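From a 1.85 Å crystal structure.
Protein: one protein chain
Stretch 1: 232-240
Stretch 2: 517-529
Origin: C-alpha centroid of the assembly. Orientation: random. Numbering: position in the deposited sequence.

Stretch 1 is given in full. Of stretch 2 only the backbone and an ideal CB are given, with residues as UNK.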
# COMPACT_ATOMS: atom_id res chain seq x y z
N THR C 232 -34.32 -16.56 -12.93
CA THR C 232 -34.81 -16.44 -11.56
C THR C 232 -36.05 -17.31 -11.34
O THR C 232 -37.00 -17.26 -12.13
CB THR C 232 -35.10 -14.98 -11.17
OG1 THR C 232 -35.78 -14.96 -9.91
CG2 THR C 232 -35.96 -14.29 -12.22
N LYS C 233 -36.04 -18.12 -10.29
CA LYS C 233 -37.21 -18.92 -9.95
C LYS C 233 -38.25 -18.07 -9.22
O LYS C 233 -39.38 -18.52 -8.97
CB LYS C 233 -36.84 -20.15 -9.12
CG LYS C 233 -35.82 -21.08 -9.80
CD LYS C 233 -36.26 -21.44 -11.21
CE LYS C 233 -37.57 -22.22 -11.19
NZ LYS C 233 -38.15 -22.38 -12.55
N GLN C 234 -37.88 -16.84 -8.88
CA GLN C 234 -38.80 -15.91 -8.23
C GLN C 234 -39.57 -15.07 -9.26
O GLN C 234 -40.56 -14.43 -8.93
CB GLN C 234 -38.05 -15.01 -7.22
CG GLN C 234 -37.50 -15.74 -5.99
CD GLN C 234 -36.35 -16.70 -6.31
OE1 GLN C 234 -36.38 -17.87 -5.94
NE2 GLN C 234 -35.33 -16.19 -7.00
N GLY C 235 -39.13 -15.10 -10.52
CA GLY C 235 -39.72 -14.29 -11.57
C GLY C 235 -39.11 -12.89 -11.65
O GLY C 235 -38.70 -12.33 -10.64
N LYS C 236 -39.03 -12.33 -12.86
CA LYS C 236 -38.54 -10.96 -13.00
C LYS C 236 -39.60 -9.93 -12.57
O LYS C 236 -40.78 -10.09 -12.88
CB LYS C 236 -38.08 -10.70 -14.44
CG LYS C 236 -36.76 -11.39 -14.79
CD LYS C 236 -36.32 -11.07 -16.21
CE LYS C 236 -37.25 -11.70 -17.24
NZ LYS C 236 -36.88 -11.30 -18.63
N ALA C 237 -39.17 -8.90 -11.86
CA ALA C 237 -40.09 -7.85 -11.41
C ALA C 237 -39.34 -6.53 -11.32
O ALA C 237 -38.15 -6.52 -11.00
CB ALA C 237 -40.70 -8.20 -10.06
N ALA C 238 -40.02 -5.43 -11.61
CA ALA C 238 -39.37 -4.12 -11.57
C ALA C 238 -40.27 -3.05 -10.95
O ALA C 238 -41.49 -3.18 -10.90
CB ALA C 238 -38.93 -3.69 -12.95
N LEU C 239 -39.63 -1.99 -10.48
CA LEU C 239 -40.32 -0.85 -9.90
C LEU C 239 -40.70 0.11 -11.03
O LEU C 239 -40.43 -0.19 -12.20
CB LEU C 239 -39.37 -0.16 -8.93
CG LEU C 239 -38.74 -1.08 -7.88
CD1 LEU C 239 -37.70 -0.34 -7.02
CD2 LEU C 239 -39.81 -1.72 -6.99
N VAL C 240 -41.31 1.24 -10.69
CA VAL C 240 -41.42 2.35 -11.64
C VAL C 240 -40.46 3.46 -11.18
O VAL C 240 -40.09 3.51 -10.01
CB VAL C 240 -42.88 2.86 -11.80
CG1 VAL C 240 -43.76 1.74 -12.35
CG2 VAL C 240 -43.44 3.37 -10.47
N UNK C 517 -38.58 -13.57 -27.62
CA UNK C 517 -39.12 -13.87 -26.30
C UNK C 517 -38.07 -13.71 -25.22
O UNK C 517 -36.87 -13.68 -25.49
CB UNK C 517 -39.69 -15.29 -26.27
N UNK C 518 -38.53 -13.63 -23.98
CA UNK C 518 -37.63 -13.72 -22.85
C UNK C 518 -36.95 -12.43 -22.42
O UNK C 518 -36.06 -12.46 -21.57
CB UNK C 518 -36.55 -14.75 -23.17
N UNK C 519 -37.36 -11.29 -22.99
CA UNK C 519 -36.71 -10.03 -22.61
C UNK C 519 -37.65 -9.09 -21.85
O UNK C 519 -37.20 -8.11 -21.23
CB UNK C 519 -36.18 -9.32 -23.86
N UNK C 520 -38.94 -9.39 -21.89
CA UNK C 520 -39.94 -8.59 -21.18
C UNK C 520 -40.04 -8.96 -19.69
O UNK C 520 -39.85 -10.11 -19.31
CB UNK C 520 -41.31 -8.76 -21.85
N UNK C 521 -40.33 -7.97 -18.86
CA UNK C 521 -40.57 -8.22 -17.44
C UNK C 521 -42.07 -8.25 -17.18
O UNK C 521 -42.59 -9.16 -16.52
CB UNK C 521 -39.89 -7.16 -16.57
N UNK C 522 -42.77 -7.26 -17.73
CA UNK C 522 -44.17 -7.02 -17.42
C UNK C 522 -45.17 -7.88 -18.20
O UNK C 522 -46.37 -7.86 -17.91
CB UNK C 522 -44.48 -5.54 -17.67
N UNK C 523 -44.70 -8.64 -19.18
CA UNK C 523 -45.63 -9.49 -19.94
C UNK C 523 -45.88 -10.84 -19.27
O UNK C 523 -46.37 -11.77 -19.90
CB UNK C 523 -45.09 -9.72 -21.35
N UNK C 524 -45.54 -10.95 -17.99
CA UNK C 524 -45.69 -12.22 -17.29
C UNK C 524 -45.84 -12.03 -15.78
O UNK C 524 -45.15 -11.20 -15.19
CB UNK C 524 -44.49 -13.12 -17.58
N UNK C 525 -46.73 -12.80 -15.18
CA UNK C 525 -47.02 -12.66 -13.76
C UNK C 525 -46.04 -13.50 -12.93
O UNK C 525 -45.45 -14.46 -13.45
CB UNK C 525 -48.46 -13.07 -13.47
N UNK C 526 -45.87 -13.16 -11.66
CA UNK C 526 -44.90 -13.86 -10.82
C UNK C 526 -45.31 -15.30 -10.51
O UNK C 526 -46.50 -15.59 -10.32
CB UNK C 526 -44.70 -13.09 -9.51
N UNK C 527 -44.32 -16.21 -10.44
CA UNK C 527 -44.57 -17.63 -10.17
C UNK C 527 -44.89 -17.87 -8.71
O UNK C 527 -45.57 -18.84 -8.36
CB UNK C 527 -43.36 -18.47 -10.58
N UNK C 528 -44.41 -16.98 -7.85
CA UNK C 528 -44.70 -17.07 -6.43
C UNK C 528 -44.79 -15.68 -5.81
O UNK C 528 -44.17 -14.73 -6.29
CB UNK C 528 -43.63 -17.90 -5.72
N UNK C 529 -45.57 -15.56 -4.74
CA UNK C 529 -45.64 -14.30 -4.02
C UNK C 529 -44.98 -14.40 -2.64
O UNK C 529 -45.03 -13.46 -1.85
CB UNK C 529 -47.10 -13.86 -3.88

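Position 517 lies out of reach of stretch 1, with nothing of it within 5.5 Å of the ideal CB, so this contact sets no preference; the residue is R517, whose long side chain makes no contact here. At 518 the backbone decides. With phi/psi of 85/8, a CB would be jammed against the preceding carbonyl oxygen, which calls for glycine, and G518 is found. Its carbonyl O is useful: K236 extends its side chain in this direction, and NZ donates a weak hydrogen bond to G518 O at 3.3 Å.

Positions 519 and 520 both point CA-to-CB away from stretch 1, so many side chains would fit as far as this contact goes. They are V519 and S520. What stretch 1 uses is backbone: K236 NZ gives a second weak hydrogen bond, 3.3 Å, to S520 O, and a water accepts a hydrogen bond from K236 NZ (3.1 Å to the water O), and the same water O lies 2.8 Å from V519 O. The lysine ammonium thus finds carbonyl oxygens rather than an acidic partner. S520 OG, for its part, accepts a hydrogen bond from the backbone N of position 523, 3.0 Å away.

Position 521 is different. Its CB points sideways, 4.5 Å from K236 CB and 5.1 Å from A238 CB, beside the aliphatic start of the lysine and a small methyl. A medium aliphatic residue, such as leucine, isoleucine or valine, would suit. I521 CG2 lies 3.8 Å from A237 CA and 4.0 Å from A238 N, and CD1 also reaches A238, 4.1 Å from its CB.

At 522 the ideal CB has no neighbour in stretch 1 within 5.5 Å and points sideways, so a short side chain would fall short; a long apolar or aromatic one could reach the A238 methyl. F522 does so, bringing CZ to 4.0 Å from A238 CB, with L239 O at the ring edge, 4.3 Å from CZ.

Positions 523, 524 and 525 are loosely constrained. The CB of 524 points toward stretch 1 but finds only open space, where a polar residue would be at ease. They are N523, E524 and S525, none in contact.

Position 526 has its CB sideways, 4.4 Å from Q234 O, near G235, which leaves room because it has no side chain. A flexible aliphatic residue could turn its end inward. L526 places CD2 4.1 Å from A237 CB and 3.6 Å from K236 O.

At 527, CB points toward stretch 1, 4.3 Å from K233 O, and phi is -75°, a value proline accepts; a compact side chain would also fit. P527 packs its ring here, CD lying 3.7 Å from G235 CA and CG 3.4 Å from K233 O. An ideal CB on G235 would come within 2.5 Å of P527 CD, a clash.

Position 528 points sideways, and a small or beta-branched residue would suit. T528 sets CG2 4.4 Å from Q234 CA, while a water donates to both Q234 O and T528 O. Position 529 points away, leaving the choice open; it is I529.

Stretch 2 (517-529) RGVSIFNESLPTI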
# COMPACT_ATOMS: atom_id res chain seq x y z
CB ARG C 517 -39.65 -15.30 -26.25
CG ARG C 517 -38.55 -16.38 -26.32
CD ARG C 517 -39.16 -17.77 -26.12
NE ARG C 517 -38.17 -18.85 -26.11
CZ ARG C 517 -38.03 -19.74 -27.09
NH1 ARG C 517 -38.82 -19.69 -28.15
NH2 ARG C 517 -37.11 -20.70 -26.99
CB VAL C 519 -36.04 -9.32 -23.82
CG1 VAL C 519 -34.98 -10.23 -24.45
CG2 VAL C 519 -37.07 -8.93 -24.84
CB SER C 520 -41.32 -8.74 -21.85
OG SER C 520 -42.36 -8.22 -21.03
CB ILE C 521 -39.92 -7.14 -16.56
CG1 ILE C 521 -38.39 -7.23 -16.63
CG2 ILE C 521 -40.39 -7.26 -15.11
CD1 ILE C 521 -37.68 -6.00 -16.09
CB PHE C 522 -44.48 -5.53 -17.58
CG PHE C 522 -43.76 -4.67 -16.60
CD1 PHE C 522 -44.21 -4.54 -15.31
CD2 PHE C 522 -42.60 -4.00 -16.98
CE1 PHE C 522 -43.53 -3.75 -14.40
CE2 PHE C 522 -41.93 -3.20 -16.08
CZ PHE C 522 -42.40 -3.08 -14.78
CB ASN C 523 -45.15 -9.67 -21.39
CG ASN C 523 -44.07 -10.72 -21.52
OD1 ASN C 523 -43.39 -11.05 -20.55
ND2 ASN C 523 -43.90 -11.26 -22.72
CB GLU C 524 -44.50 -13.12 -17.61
CG GLU C 524 -44.62 -14.51 -17.01
CD GLU C 524 -43.65 -15.50 -17.63
OE1 GLU C 524 -42.53 -15.08 -18.02
OE2 GLU C 524 -44.00 -16.69 -17.73
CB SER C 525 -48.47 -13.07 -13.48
OG SER C 525 -48.67 -14.43 -13.79
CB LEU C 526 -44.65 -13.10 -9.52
CG LEU C 526 -44.14 -11.68 -9.69
CD1 LEU C 526 -44.04 -10.98 -8.33
CD2 LEU C 526 -42.80 -11.69 -10.40
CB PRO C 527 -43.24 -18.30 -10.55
CG PRO C 527 -42.21 -17.23 -10.32
CD PRO C 527 -42.89 -15.92 -10.66
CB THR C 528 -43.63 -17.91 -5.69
OG1 THR C 528 -43.97 -17.98 -4.30
CG2 THR C 528 -42.25 -17.28 -5.84
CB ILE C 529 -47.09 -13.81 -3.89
CG1 ILE C 529 -47.92 -14.80 -3.07
CG2 ILE C 529 -47.67 -13.57 -5.28
CD1 ILE C 529 -49.22 -14.20 -2.52
O HOH W 1 -41.59 -13.69 -6.37
O HOH W 2 -35.98 -8.31 -18.75
O HOH W 3 -41.84 -11.42 -14.57
O HOH W 4 -34.31 -12.22 -19.27
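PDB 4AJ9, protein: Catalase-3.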